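Local coordinates for protein tudor (Drosophila melanogaster, PDB 3NTK) that binds methylarginine-bearing Aubergine through extended Tudor domains, of which this chain is the last, and is required in oogenesis for primordial germ cell formation, at residues Pro14-Asp24 against Arg106-Asp114; Ile118-Phe129 against Asn161-Cys169. All coordinates share one frame; numbering follows the deposited sequence.

Contact 1: residues Pro14-Asp24 against Arg106-Asp114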
loop_
_atom_site.group_PDB
_atom_site.type_symbol
_atom_site.label_atom_id
_atom_site.label_comp_id
_atom_site.label_asym_id
_atom_site.label_seq_id
_atom_site.Cartn_x
_atom_site.Cartn_y
_atom_site.Cartn_z
ATOM N N PRO A 14 2.557 13.147 -5.163
ATOM C CA PRO A 14 1.158 13.196 -5.592
ATOM C C PRO A 14 0.836 12.207 -6.711
ATOM O O PRO A 14 -0.261 11.655 -6.754
ATOM C CB PRO A 14 0.986 14.643 -6.049
ATOM C CG PRO A 14 1.945 15.388 -5.159
ATOM C CD PRO A 14 3.161 14.490 -5.191
ATOM N N MET A 15 1.784 11.970 -7.614
ATOM C CA MET A 15 1.495 11.053 -8.704
ATOM C C MET A 15 1.698 9.587 -8.384
ATOM O O MET A 15 1.486 8.732 -9.238
ATOM C CB MET A 15 2.267 11.427 -9.972
ATOM C CG MET A 15 3.712 11.758 -9.800
ATOM S SD MET A 15 4.670 10.507 -8.990
ATOM C CE MET A 15 5.227 11.443 -7.635
ATOM N N SER A 16 2.102 9.289 -7.156
ATOM C CA SER A 16 2.280 7.898 -6.770
ATOM C C SER A 16 2.324 7.687 -5.268
ATOM O O SER A 16 3.336 7.970 -4.617
ATOM C CB SER A 16 3.552 7.318 -7.397
ATOM O OG SER A 16 3.630 5.920 -7.149
ATOM N N PHE A 17 1.216 7.201 -4.721
ATOM C CA PHE A 17 1.141 6.905 -3.302
ATOM C C PHE A 17 0.184 5.739 -3.058
ATOM O O PHE A 17 -0.557 5.330 -3.955
ATOM C CB PHE A 17 0.735 8.144 -2.486
ATOM C CG PHE A 17 -0.610 8.717 -2.832
ATOM C CD1 PHE A 17 -0.762 9.583 -3.911
ATOM C CD2 PHE A 17 -1.721 8.434 -2.042
ATOM C CE1 PHE A 17 -2.004 10.165 -4.195
ATOM C CE2 PHE A 17 -2.964 9.010 -2.318
ATOM C CZ PHE A 17 -3.104 9.876 -3.394
ATOM N N TYR A 18 0.233 5.180 -1.854
ATOM C CA TYR A 18 -0.623 4.054 -1.498
ATOM C C TYR A 18 -1.480 4.360 -0.281
ATOM O O TYR A 18 -1.031 5.025 0.655
ATOM C CB TYR A 18 0.220 2.813 -1.196
ATOM C CG TYR A 18 0.896 2.218 -2.406
ATOM C CD1 TYR A 18 2.089 2.753 -2.903
ATOM C CD2 TYR A 18 0.338 1.118 -3.059
ATOM C CE1 TYR A 18 2.712 2.195 -4.026
ATOM C CE2 TYR A 18 0.949 0.555 -4.175
ATOM C CZ TYR A 18 2.131 1.096 -4.654
ATOM O OH TYR A 18 2.716 0.528 -5.764
ATOM N N VAL A 19 -2.703 3.842 -0.290
ATOM C CA VAL A 19 -3.626 4.046 0.813
ATOM C C VAL A 19 -4.290 2.747 1.237
ATOM O O VAL A 19 -4.284 1.755 0.505
ATOM C CB VAL A 19 -4.748 5.036 0.437
ATOM C CG1 VAL A 19 -4.144 6.342 -0.050
ATOM C CG2 VAL A 19 -5.660 4.429 -0.628
ATOM N N GLN A 20 -4.847 2.766 2.439
ATOM C CA GLN A 20 -5.583 1.635 2.973
ATOM C C GLN A 20 -6.944 2.233 3.286
ATOM O O GLN A 20 -7.068 3.102 4.153
ATOM C CB GLN A 20 -4.927 1.086 4.247
ATOM C CG GLN A 20 -3.742 0.148 3.984
ATOM C CD GLN A 20 -3.124 -0.418 5.260
ATOM O OE1 GLN A 20 -2.303 -1.339 5.213
ATOM N NE2 GLN A 20 -3.509 0.137 6.405
ATOM N N MET A 21 -7.957 1.788 2.552
ATOM C CA MET A 21 -9.314 2.279 2.732
ATOM C C MET A 21 -9.904 1.797 4.050
ATOM O O MET A 21 -9.716 0.643 4.448
ATOM C CB MET A 21 -10.199 1.803 1.580
ATOM C CG MET A 21 -9.660 2.133 0.196
ATOM S SD MET A 21 -9.536 3.910 -0.103
ATOM C CE MET A 21 -11.204 4.284 -0.414
ATOM N N GLU A 22 -10.625 2.688 4.719
ATOM C CA GLU A 22 -11.261 2.373 5.990
ATOM C C GLU A 22 -12.168 1.155 5.826
ATOM O O GLU A 22 -12.264 0.314 6.718
ATOM C CB GLU A 22 -12.081 3.579 6.459
ATOM C CG GLU A 22 -12.727 3.437 7.827
ATOM C CD GLU A 22 -13.512 4.680 8.216
ATOM O OE1 GLU A 22 -14.489 5.013 7.513
ATOM O OE2 GLU A 22 -13.145 5.329 9.219
ATOM N N SER A 23 -12.828 1.066 4.679
ATOM C CA SER A 23 -13.732 -0.047 4.405
ATOM C C SER A 23 -13.021 -1.405 4.363
ATOM O O SER A 23 -13.628 -2.432 4.665
ATOM C CB SER A 23 -14.467 0.188 3.081
ATOM O OG SER A 23 -13.570 0.184 1.981
ATOM N N ASP A 24 -11.744 -1.417 3.990
ATOM C CA ASP A 24 -10.991 -2.672 3.913
ATOM C C ASP A 24 -10.273 -3.056 5.208
ATOM O O ASP A 24 -9.705 -4.148 5.301
ATOM C CB ASP A 24 -9.946 -2.615 2.788
ATOM C CG ASP A 24 -10.566 -2.534 1.406
ATOM O OD1 ASP A 24 -11.737 -2.938 1.247
ATOM O OD2 ASP A 24 -9.862 -2.083 0.471
ATOM N N ARG A 106 -5.642 -7.309 -2.846
ATOM C CA ARG A 106 -4.655 -6.550 -2.081
ATOM C C ARG A 106 -5.390 -5.508 -1.241
ATOM O O ARG A 106 -6.395 -4.930 -1.691
ATOM C CB ARG A 106 -3.672 -5.857 -3.028
ATOM C CG ARG A 106 -4.310 -4.888 -4.020
ATOM C CD ARG A 106 -3.229 -4.244 -4.889
ATOM N NE ARG A 106 -2.332 -3.425 -4.078
ATOM C CZ ARG A 106 -1.037 -3.254 -4.313
ATOM N NH1 ARG A 106 -0.455 -3.852 -5.349
ATOM N NH2 ARG A 106 -0.322 -2.484 -3.505
ATOM N N TYR A 107 -4.905 -5.268 -0.024
ATOM C CA TYR A 107 -5.558 -4.311 0.857
ATOM C C TYR A 107 -4.953 -2.912 0.901
ATOM O O TYR A 107 -5.376 -2.075 1.695
ATOM C CB TYR A 107 -5.705 -4.896 2.264
ATOM C CG TYR A 107 -6.713 -6.022 2.298
ATOM C CD1 TYR A 107 -8.016 -5.823 1.844
ATOM C CD2 TYR A 107 -6.358 -7.293 2.744
ATOM C CE1 TYR A 107 -8.943 -6.863 1.828
ATOM C CE2 TYR A 107 -7.278 -8.340 2.734
ATOM C CZ TYR A 107 -8.567 -8.116 2.273
ATOM O OH TYR A 107 -9.483 -9.145 2.252
ATOM N N SER A 108 -3.956 -2.669 0.057
ATOM C CA SER A 108 -3.382 -1.331 -0.075
ATOM C C SER A 108 -3.711 -0.996 -1.531
ATOM O O SER A 108 -3.758 -1.893 -2.387
ATOM C CB SER A 108 -1.861 -1.311 0.161
ATOM O OG SER A 108 -1.132 -1.878 -0.911
ATOM N N ARG A 109 -3.972 0.273 -1.813
ATOM C CA ARG A 109 -4.311 0.674 -3.171
ATOM C C ARG A 109 -3.393 1.751 -3.691
ATOM O O ARG A 109 -3.111 2.724 -2.993
ATOM C CB ARG A 109 -5.743 1.190 -3.224
ATOM C CG ARG A 109 -6.742 0.206 -2.697
ATOM C CD ARG A 109 -8.149 0.700 -2.904
ATOM N NE ARG A 109 -9.104 -0.189 -2.258
ATOM C CZ ARG A 109 -10.415 -0.128 -2.445
ATOM N NH1 ARG A 109 -10.926 0.783 -3.264
ATOM N NH2 ARG A 109 -11.211 -0.973 -1.806
ATOM N N HIS A 110 -2.915 1.569 -4.917
ATOM C CA HIS A 110 -2.059 2.562 -5.526
ATOM C C HIS A 110 -2.962 3.667 -6.067
ATOM O O HIS A 110 -4.013 3.392 -6.668
ATOM C CB HIS A 110 -1.235 1.957 -6.667
ATOM C CG HIS A 110 -0.258 2.918 -7.268
ATOM N ND1 HIS A 110 -0.350 3.354 -8.573
ATOM C CD2 HIS A 110 0.802 3.567 -6.728
ATOM C CE1 HIS A 110 0.612 4.231 -8.810
ATOM N NE2 HIS A 110 1.324 4.378 -7.707
ATOM N N CYS A 111 -2.545 4.911 -5.852
ATOM C CA CYS A 111 -3.293 6.086 -6.293
ATOM C C CYS A 111 -2.381 7.132 -6.900
ATOM O O CYS A 111 -1.180 7.159 -6.632
ATOM C CB CYS A 111 -3.985 6.775 -5.111
ATOM S SG CYS A 111 -5.135 5.809 -4.153
ATOM N N GLU A 112 -2.969 8.009 -7.711
ATOM C CA GLU A 112 -2.237 9.124 -8.292
ATOM C C GLU A 112 -3.230 10.276 -8.327
ATOM O O GLU A 112 -4.395 10.095 -8.675
ATOM C CB GLU A 112 -1.693 8.814 -9.695
ATOM C CG GLU A 112 -2.699 8.579 -10.800
ATOM C CD GLU A 112 -2.019 8.452 -12.165
ATOM O OE1 GLU A 112 -1.047 7.670 -12.270
ATOM O OE2 GLU A 112 -2.448 9.121 -13.135
ATOM N N LEU A 113 -2.771 11.457 -7.936
ATOM C CA LEU A 113 -3.648 12.614 -7.903
ATOM C C LEU A 113 -4.024 13.160 -9.263
ATOM O O LEU A 113 -3.239 13.117 -10.211
ATOM C CB LEU A 113 -3.010 13.761 -7.112
ATOM C CG LEU A 113 -2.965 13.696 -5.587
ATOM C CD1 LEU A 113 -2.376 15.000 -5.055
ATOM C CD2 LEU A 113 -4.362 13.480 -5.041
ATOM N N ASP A 114 -5.249 13.665 -9.338
ATOM C CA ASP A 114 -5.744 14.323 -10.537
ATOM C C ASP A 114 -4.845 15.561 -10.493
ATOM O O ASP A 114 -4.972 16.382 -9.590
ATOM C CB ASP A 114 -7.206 14.715 -10.323
ATOM C CG ASP A 114 -7.725 15.689 -11.367
ATOM O OD1 ASP A 114 -6.926 16.231 -12.162
ATOM O OD2 ASP A 114 -8.952 15.917 -11.378
HETATM O O HOH W 1 1.072 6.832 -11.065
HETATM O O HOH W 2 1.630 -1.759 -6.749
HETATM O O HOH W 3 -7.604 -0.564 0.811
HETATM O O HOH W 4 -8.467 -3.337 -1.778
#
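Asp24 OD2 is gripped by several donors: Arg109 NH2 bonds to it at 2.9 Å, a salt bridge made on the syn side and 22° out of the carboxylate plane, while NE of the same arginine adds a weak bond. Two waters also donate to OD2; one of them accepts from Met21 N and donates to Tyr107 O, the other donates to Arg106 O. Extended from CG to NE, the Arg109 chain places its guanidinium so that Met21 CG lies over one face, 3.4 Å from NE. Strands 16-21 and 109-113 pair antiparallel here, in the OB-fold part of the extended Tudor domain. Phe17 with Cys111 and Val19 with Arg109 are hydrogen-bonded pairs, and Tyr18 with His110 is the non-hydrogen-bonded pair between them. His110 CD2 sits over one face of the Tyr18 ring, 3.5 Å from CZ, the two ring planes being 53° apart. The imidazole is fixed from both nitrogens: NE2 meets Ser16 OG at 2.8 Å in the ring plane, and ND1 bonds Thr150. On the sheet face bearing Phe17, Cys111 CB makes a CH-pi contact, 3.7 Å from CZ and over the ring, and Leu113 CG approaches CE1 at 3.9 Å. Val19 CG2 packs 3.8 Å from Cys111 SG. At the far end Leu113 N donates to Pro14 O at 2.8 Å, and a water joins Met15 O to Glu112 OE1, which also pairs with Lys146.

Contact 2: residues Ile118-Phe129 against Asn161-Cys169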
loop_
_atom_site.group_PDB
_atom_site.type_symbol
_atom_site.label_atom_id
_atom_site.label_comp_id
_atom_site.label_asym_id
_atom_site.label_seq_id
_atom_site.Cartn_x
_atom_site.Cartn_y
_atom_site.Cartn_z
ATOM N N ILE A 118 -4.095 20.348 -7.693
ATOM C CA ILE A 118 -3.060 20.956 -6.864
ATOM C C ILE A 118 -2.116 21.803 -7.703
ATOM O O ILE A 118 -1.966 21.585 -8.904
ATOM C CB ILE A 118 -2.231 19.890 -6.101
ATOM C CG1 ILE A 118 -1.592 18.910 -7.086
ATOM C CG2 ILE A 118 -3.125 19.160 -5.103
ATOM C CD1 ILE A 118 -0.644 17.917 -6.430
ATOM N N SER A 119 -1.480 22.776 -7.063
ATOM C CA SER A 119 -0.540 23.651 -7.749
ATOM C C SER A 119 0.874 23.102 -7.622
ATOM O O SER A 119 1.106 22.065 -6.996
ATOM C CB SER A 119 -0.578 25.046 -7.131
ATOM O OG SER A 119 -0.116 24.994 -5.790
ATOM N N LYS A 120 1.820 23.823 -8.211
ATOM C CA LYS A 120 3.224 23.449 -8.173
ATOM C C LYS A 120 3.692 23.506 -6.718
ATOM O O LYS A 120 4.394 22.614 -6.244
ATOM C CB LYS A 120 4.024 24.429 -9.033
ATOM C CG LYS A 120 5.432 23.989 -9.379
ATOM C CD LYS A 120 6.010 24.907 -10.453
ATOM C CE LYS A 120 7.326 24.372 -10.994
ATOM N NZ LYS A 120 7.805 25.175 -12.158
ATOM N N CYS A 121 3.280 24.559 -6.016
ATOM C CA CYS A 121 3.631 24.743 -4.609
ATOM C C CYS A 121 3.000 23.641 -3.763
ATOM O O CYS A 121 3.664 23.048 -2.910
ATOM C CB CYS A 121 3.143 26.112 -4.122
ATOM S SG CYS A 121 3.513 26.536 -2.381
ATOM N N ASP A 122 1.720 23.362 -4.000
ATOM C CA ASP A 122 1.034 22.311 -3.248
ATOM C C ASP A 122 1.794 20.997 -3.363
ATOM O O ASP A 122 2.070 20.338 -2.364
ATOM C CB ASP A 122 -0.392 22.082 -3.766
ATOM C CG ASP A 122 -1.318 23.247 -3.488
ATOM O OD1 ASP A 122 -1.119 23.935 -2.468
ATOM O OD2 ASP A 122 -2.259 23.460 -4.284
ATOM N N ALA A 123 2.123 20.621 -4.596
ATOM C CA ALA A 123 2.832 19.376 -4.856
ATOM C C ALA A 123 4.113 19.239 -4.044
ATOM O O ALA A 123 4.399 18.171 -3.484
ATOM C CB ALA A 123 3.145 19.259 -6.346
ATOM N N ALA A 124 4.884 20.318 -3.976
ATOM C CA ALA A 124 6.148 20.307 -3.245
ATOM C C ALA A 124 5.983 20.236 -1.732
ATOM O O ALA A 124 6.803 19.632 -1.042
ATOM C CB ALA A 124 6.982 21.544 -3.623
ATOM N N LEU A 125 4.919 20.847 -1.222
ATOM C CA LEU A 125 4.648 20.879 0.213
ATOM C C LEU A 125 3.920 19.634 0.724
ATOM O O LEU A 125 3.984 19.305 1.912
ATOM C CB LEU A 125 3.799 22.110 0.541
ATOM C CG LEU A 125 4.058 22.905 1.827
ATOM C CD1 LEU A 125 2.813 23.719 2.135
ATOM C CD2 LEU A 125 4.385 21.988 2.989
ATOM N N LEU A 126 3.220 18.943 -0.169
ATOM C CA LEU A 126 2.472 17.761 0.242
ATOM C C LEU A 126 3.317 16.692 0.920
ATOM O O LEU A 126 2.854 16.043 1.852
ATOM C CB LEU A 126 1.726 17.160 -0.955
ATOM C CG LEU A 126 0.224 17.449 -0.957
ATOM C CD1 LEU A 126 -0.428 16.836 -2.198
ATOM C CD2 LEU A 126 -0.397 16.873 0.314
ATOM N N GLN A 127 4.549 16.508 0.461
ATOM C CA GLN A 127 5.432 15.503 1.052
ATOM C C GLN A 127 5.555 15.687 2.569
ATOM O O GLN A 127 5.324 14.752 3.339
ATOM C CB GLN A 127 6.824 15.583 0.422
ATOM C CG GLN A 127 7.757 14.468 0.863
ATOM C CD GLN A 127 7.432 13.141 0.203
ATOM O OE1 GLN A 127 7.885 12.087 0.647
ATOM N NE2 GLN A 127 6.658 13.188 -0.874
ATOM N N SER A 128 5.914 16.896 2.992
ATOM C CA SER A 128 6.075 17.194 4.414
ATOM C C SER A 128 4.746 17.228 5.167
ATOM O O SER A 128 4.687 16.924 6.359
ATOM C CB SER A 128 6.809 18.529 4.592
ATOM O OG SER A 128 6.045 19.612 4.094
ATOM N N PHE A 129 3.677 17.599 4.476
ATOM C CA PHE A 129 2.365 17.655 5.103
ATOM C C PHE A 129 1.913 16.237 5.452
ATOM O O PHE A 129 1.396 15.987 6.543
ATOM C CB PHE A 129 1.364 18.324 4.152
ATOM C CG PHE A 129 -0.019 18.473 4.721
ATOM C CD1 PHE A 129 -0.938 17.431 4.640
ATOM C CD2 PHE A 129 -0.404 19.660 5.339
ATOM C CE1 PHE A 129 -2.223 17.567 5.163
ATOM C CE2 PHE A 129 -1.686 19.806 5.867
ATOM C CZ PHE A 129 -2.598 18.756 5.776
ATOM N N ASN A 161 -10.807 19.994 0.361
ATOM C CA ASN A 161 -9.803 19.795 -0.684
ATOM C C ASN A 161 -8.430 20.064 -0.077
ATOM O O ASN A 161 -8.219 21.095 0.566
ATOM C CB ASN A 161 -10.054 20.738 -1.861
ATOM C CG ASN A 161 -11.103 20.209 -2.820
ATOM O OD1 ASN A 161 -10.906 19.179 -3.466
ATOM N ND2 ASN A 161 -12.224 20.914 -2.920
ATOM N N ILE A 162 -7.504 19.129 -0.277
ATOM C CA ILE A 162 -6.162 19.236 0.277
ATOM C C ILE A 162 -5.503 20.603 0.066
ATOM O O ILE A 162 -4.867 21.135 0.977
ATOM C CB ILE A 162 -5.248 18.115 -0.289
ATOM C CG1 ILE A 162 -3.906 18.106 0.446
ATOM C CG2 ILE A 162 -5.058 18.299 -1.778
ATOM C CD1 ILE A 162 -4.015 17.725 1.909
ATOM N N SER A 163 -5.669 21.175 -1.121
ATOM C CA SER A 163 -5.080 22.476 -1.430
ATOM C C SER A 163 -5.509 23.552 -0.429
ATOM O O SER A 163 -4.773 24.508 -0.180
ATOM C CB SER A 163 -5.468 22.901 -2.848
ATOM O OG SER A 163 -4.938 24.174 -3.166
ATOM N N GLU A 164 -6.698 23.396 0.143
ATOM C CA GLU A 164 -7.195 24.362 1.115
ATOM C C GLU A 164 -6.497 24.219 2.463
ATOM O O GLU A 164 -6.332 25.199 3.184
ATOM C CB GLU A 164 -8.703 24.198 1.312
ATOM C CG GLU A 164 -9.293 25.188 2.303
ATOM C CD GLU A 164 -10.767 24.951 2.564
ATOM O OE1 GLU A 164 -11.542 24.889 1.585
ATOM O OE2 GLU A 164 -11.149 24.831 3.750
ATOM N N LYS A 165 -6.084 23.000 2.800
ATOM C CA LYS A 165 -5.418 22.753 4.074
ATOM C C LYS A 165 -3.920 23.038 4.021
ATOM O O LYS A 165 -3.252 23.057 5.054
ATOM C CB LYS A 165 -5.659 21.309 4.523
ATOM C CG LYS A 165 -7.112 20.877 4.420
ATOM C CD LYS A 165 -8.041 21.744 5.258
ATOM C CE LYS A 165 -7.862 21.485 6.740
ATOM N NZ LYS A 165 -8.952 22.125 7.529
ATOM N N LEU A 166 -3.391 23.239 2.817
ATOM C CA LEU A 166 -1.974 23.554 2.649
ATOM C C LEU A 166 -1.873 25.074 2.748
ATOM O O LEU A 166 -1.830 25.774 1.743
ATOM C CB LEU A 166 -1.474 23.071 1.286
ATOM C CG LEU A 166 -1.514 21.556 1.056
ATOM C CD1 LEU A 166 -1.040 21.238 -0.353
ATOM C CD2 LEU A 166 -0.638 20.854 2.086
ATOM N N GLN A 167 -1.835 25.569 3.980
ATOM C CA GLN A 167 -1.794 27.000 4.239
ATOM C C GLN A 167 -0.599 27.779 3.701
ATOM O O GLN A 167 -0.734 28.956 3.374
ATOM C CB GLN A 167 -1.934 27.244 5.743
ATOM C CG GLN A 167 -3.223 26.675 6.320
ATOM C CD GLN A 167 -3.429 27.054 7.768
ATOM O OE1 GLN A 167 -2.628 26.699 8.636
ATOM N NE2 GLN A 167 -4.504 27.783 8.040
ATOM N N GLU A 168 0.559 27.132 3.606
ATOM C CA GLU A 168 1.761 27.797 3.115
ATOM C C GLU A 168 1.768 28.061 1.610
ATOM O O GLU A 168 2.670 28.727 1.105
ATOM C CB GLU A 168 3.010 26.995 3.500
ATOM C CG GLU A 168 3.235 26.874 5.005
ATOM C CD GLU A 168 2.620 25.619 5.604
ATOM O OE1 GLU A 168 1.469 25.282 5.251
ATOM O OE2 GLU A 168 3.291 24.972 6.437
ATOM N N CYS A 169 0.775 27.543 0.891
ATOM C CA CYS A 169 0.708 27.761 -0.551
ATOM C C CYS A 169 -0.509 28.591 -0.942
ATOM O O CYS A 169 -1.538 28.491 -0.242
ATOM C CB CYS A 169 0.653 26.429 -1.303
ATOM S SG CYS A 169 2.179 25.433 -1.300
ATOM O OXT CYS A 169 -0.419 29.310 -1.963
HETATM O O HOH W 5 -2.718 25.850 -1.912
#
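The Phe129 ring is approached obliquely by Leu166 CD2, 3.5 Å from its CD2, and by Ile162 CD1, 3.7 Å from its CE1; Tyr157 meets it edge-to-face and Arg133 adds a cation-pi contact. The second flat group, the Asp122 carboxylate, receives donors from opposite faces at OD2: Ser163 OG at 3.0 Å, from above the plane, and Ser119 N at the same distance but on the anti side. Ser119 and Asp122 form a capping box at the start of helix 120-131, since Asp122 N in turn donates to Ser119 OG. The C-terminal segment, with its short, weakly bonded helical turn at 162-165, thus packs beside the helix and bonds directly to the acid of the capping box. The buried acid sits where the helix N-terminus would be expected to favour its negative charge. A water lies within hydrogen-bonding distance of both OD1 and Ser163 O, and OD1 is 3.4 Å from Leu166 CD1. An alanine in place of Asp122 would probably leave Ser163 OG and Ser119 N without their shared acceptor and break half of the capping box. Leu126 CD2 packs against Ile162 CG1 at 3.7 Å, and Leu125 CD1 touches Glu168 CB at 3.6 Å. With SG anti to its backbone N (chi1 -179°), Cys121 reaches the chain terminus in a disulfide: its SG is 2.0 Å from Cys169 SG, with a chi3 of -84°.

Contact 1 lies near the middle of the chain, about 6 Å from its centre, and contact 2 toward one end, about 22 Å out; their own centres are about 18 Å apart. They come in series, strand 109-113 leading on to helix 120-131. Between the two strands of contact 1 the chain makes helix 25-38 and the four-stranded Tudor sheet, so their pairing brings it back to the OB-fold part. Contact 2 then fastens the C-terminus to helix 120-131. The two meet directly, Leu113 CD1 lying 3.7 Å from Ile118 CD1 and 3.9 Å from Leu126 CD1, so that Leu113 and Pro14 of contact 1 pack on Ile118 and Leu126 of contact 2.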